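Flavohemoprotein (Vibrio cholerae O1 biovar El Tor, PDB 4EH1) probably detoxifies nitric oxide by converting it to nitrate with oxygen and NAD(P)H, this chain being its FAD- and NAD(P)H-binding reductase domain. Local coordinates at residues Tyr34-Tyr39 and Gln130-Thr135. Residues are numbered along the deposited sequence; the frame is centred on the assembly and turned at random.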
loop_
_atom_site.group_PDB
_atom_site.type_symbol
_atom_site.label_atom_id
_atom_site.label_comp_id
_atom_site.label_asym_id
_atom_site.label_seq_id
_atom_site.Cartn_x
_atom_site.Cartn_y
_atom_site.Cartn_z
ATOM N N TYR A 34 9.393 19.076 12.937
ATOM C CA TYR A 34 10.027 18.136 13.841
ATOM C C TYR A 34 11.456 17.879 13.402
ATOM O O TYR A 34 11.852 18.261 12.295
ATOM C CB TYR A 34 9.252 16.801 13.870
ATOM C CG TYR A 34 9.161 16.113 12.528
ATOM C CD1 TYR A 34 10.110 15.165 12.137
ATOM C CD2 TYR A 34 8.129 16.423 11.640
ATOM C CE1 TYR A 34 10.020 14.532 10.903
ATOM C CE2 TYR A 34 8.024 15.804 10.431
ATOM C CZ TYR A 34 8.969 14.851 10.062
ATOM O OH TYR A 34 8.887 14.264 8.830
ATOM N N GLN A 35 12.211 17.204 14.265
ATOM C CA GLN A 35 13.549 16.736 13.942
ATOM C C GLN A 35 13.506 15.254 13.468
ATOM O O GLN A 35 12.782 14.433 14.051
ATOM C CB GLN A 35 14.461 16.916 15.163
ATOM C CG GLN A 35 14.598 18.388 15.653
ATOM C CD GLN A 35 15.012 19.326 14.546
ATOM O OE1 GLN A 35 16.121 19.230 14.025
ATOM N NE2 GLN A 35 14.111 20.230 14.157
ATOM N N PRO A 36 14.263 14.918 12.398
ATOM C CA PRO A 36 14.218 13.554 11.841
ATOM C C PRO A 36 14.722 12.588 12.906
ATOM O O PRO A 36 15.824 12.785 13.452
ATOM C CB PRO A 36 15.194 13.616 10.660
ATOM C CG PRO A 36 16.137 14.724 10.995
ATOM C CD PRO A 36 15.315 15.739 11.768
ATOM N N GLY A 37 13.892 11.604 13.242
ATOM C CA GLY A 37 14.157 10.724 14.363
ATOM C C GLY A 37 13.015 10.751 15.356
ATOM O O GLY A 37 12.794 9.784 16.086
ATOM N N GLN A 38 12.261 11.853 15.382
ATOM C CA GLN A 38 11.151 11.984 16.339
ATOM C C GLN A 38 9.922 11.204 15.896
ATOM O O GLN A 38 9.859 10.729 14.748
ATOM C CB GLN A 38 10.798 13.437 16.619
ATOM C CG GLN A 38 11.920 14.187 17.276
ATOM C CD GLN A 38 11.501 15.561 17.701
ATOM O OE1 GLN A 38 11.069 16.377 16.883
ATOM N NE2 GLN A 38 11.619 15.831 18.987
ATOM N N TYR A 39 8.962 11.051 16.807
ATOM C CA TYR A 39 7.758 10.240 16.524
ATOM C C TYR A 39 6.497 11.020 16.864
ATOM O O TYR A 39 6.534 11.949 17.674
ATOM C CB TYR A 39 7.760 8.916 17.334
ATOM C CG TYR A 39 7.941 9.146 18.817
ATOM C CD1 TYR A 39 9.197 9.113 19.391
ATOM C CD2 TYR A 39 6.854 9.470 19.630
ATOM C CE1 TYR A 39 9.374 9.382 20.756
ATOM C CE2 TYR A 39 7.012 9.734 20.972
ATOM C CZ TYR A 39 8.272 9.692 21.531
ATOM O OH TYR A 39 8.415 9.940 22.870
ATOM N N GLN A 130 14.791 6.430 7.974
ATOM C CA GLN A 130 14.304 6.951 6.704
ATOM C C GLN A 130 14.057 8.482 6.710
ATOM O O GLN A 130 14.319 9.161 5.709
ATOM C CB GLN A 130 13.044 6.202 6.270
ATOM C CG GLN A 130 12.904 6.117 4.726
ATOM C CD GLN A 130 13.999 5.265 4.065
ATOM O OE1 GLN A 130 14.764 4.554 4.734
ATOM N NE2 GLN A 130 14.081 5.348 2.751
ATOM N N ALA A 131 13.535 9.008 7.818
ATOM C CA ALA A 131 13.346 10.455 7.967
ATOM C C ALA A 131 14.707 11.113 7.908
ATOM O O ALA A 131 14.874 12.143 7.281
ATOM C CB ALA A 131 12.609 10.805 9.299
ATOM N N ILE A 132 15.693 10.487 8.540
ATOM C CA ILE A 132 17.037 11.042 8.568
ATOM C C ILE A 132 17.683 11.018 7.180
ATOM O O ILE A 132 18.202 12.035 6.738
ATOM C CB ILE A 132 17.919 10.339 9.600
ATOM C CG1 ILE A 132 17.331 10.541 11.019
ATOM C CG2 ILE A 132 19.365 10.869 9.521
ATOM C CD1 ILE A 132 18.119 9.848 12.145
ATOM N N LEU A 133 17.629 9.877 6.487
ATOM C CA LEU A 133 18.093 9.840 5.110
ATOM C C LEU A 133 17.493 10.945 4.260
ATOM O O LEU A 133 18.208 11.628 3.539
ATOM C CB LEU A 133 17.710 8.533 4.436
ATOM C CG LEU A 133 18.500 7.289 4.806
ATOM C CD1 LEU A 133 17.874 6.070 4.098
ATOM C CD2 LEU A 133 19.988 7.463 4.462
ATOM N N HIS A 134 16.174 11.083 4.296
ATOM C CA HIS A 134 15.544 12.102 3.458
ATOM C C HIS A 134 15.995 13.521 3.801
ATOM O O HIS A 134 16.181 14.358 2.897
ATOM C CB HIS A 134 14.024 12.002 3.473
ATOM C CG HIS A 134 13.488 10.919 2.594
ATOM N ND1 HIS A 134 13.599 10.956 1.217
ATOM C CD2 HIS A 134 12.829 9.769 2.890
ATOM C CE1 HIS A 134 13.024 9.882 0.702
ATOM N NE2 HIS A 134 12.565 9.138 1.698
ATOM N N THR A 135 16.195 13.782 5.093
ATOM C CA THR A 135 16.654 15.106 5.552
ATOM C C THR A 135 18.081 15.373 5.072
ATOM O O THR A 135 18.383 16.457 4.597
ATOM C CB THR A 135 16.626 15.233 7.102
ATOM O OG1 THR A 135 15.314 14.936 7.556
ATOM C CG2 THR A 135 16.986 16.669 7.537
#
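Pro36 and Ile132 bring their CA atoms to 5.0 Å where a type II beta turn, Gln35 to Gln38, meets one side of helix 126-138. The contact joins the two lobes of a ferredoxin reductase-like module: the turn leads into strand 39-44 of the antiparallel FAD-binding sheet, and the helix packs on the parallel sheet of the NAD-binding lobe. Pro36, at the second position of the turn, presses CB against Ala131 CB (4.1 Å), Ile132 CG1 (3.8 Å) and Thr135, and CG against Thr135. Ile132 CG1 stands beside its own backbone N (chi1 -62°) and also meets Pro36 O. Gly37, at the third position, has the positive phi (123°) expected in a type II turn. The turn is closed by Gln38 N to Gln35 O, and Gln38 OE1 accepts a second bond from Gln35 N, nearly straight at the hydrogen, with the donor above the carbonyl plane. Tyr39 touches the bound FAD. On the helix, Thr135 crosses the proline at about a right angle. Thr135 OG1 donates to Ala131 O at 2.8 Å, reaching it from the opposite face to Thr135 N. Thr135 OG1 also lies 3.4 Å from Pro36 CB and 3.5 Å from Pro36 CG.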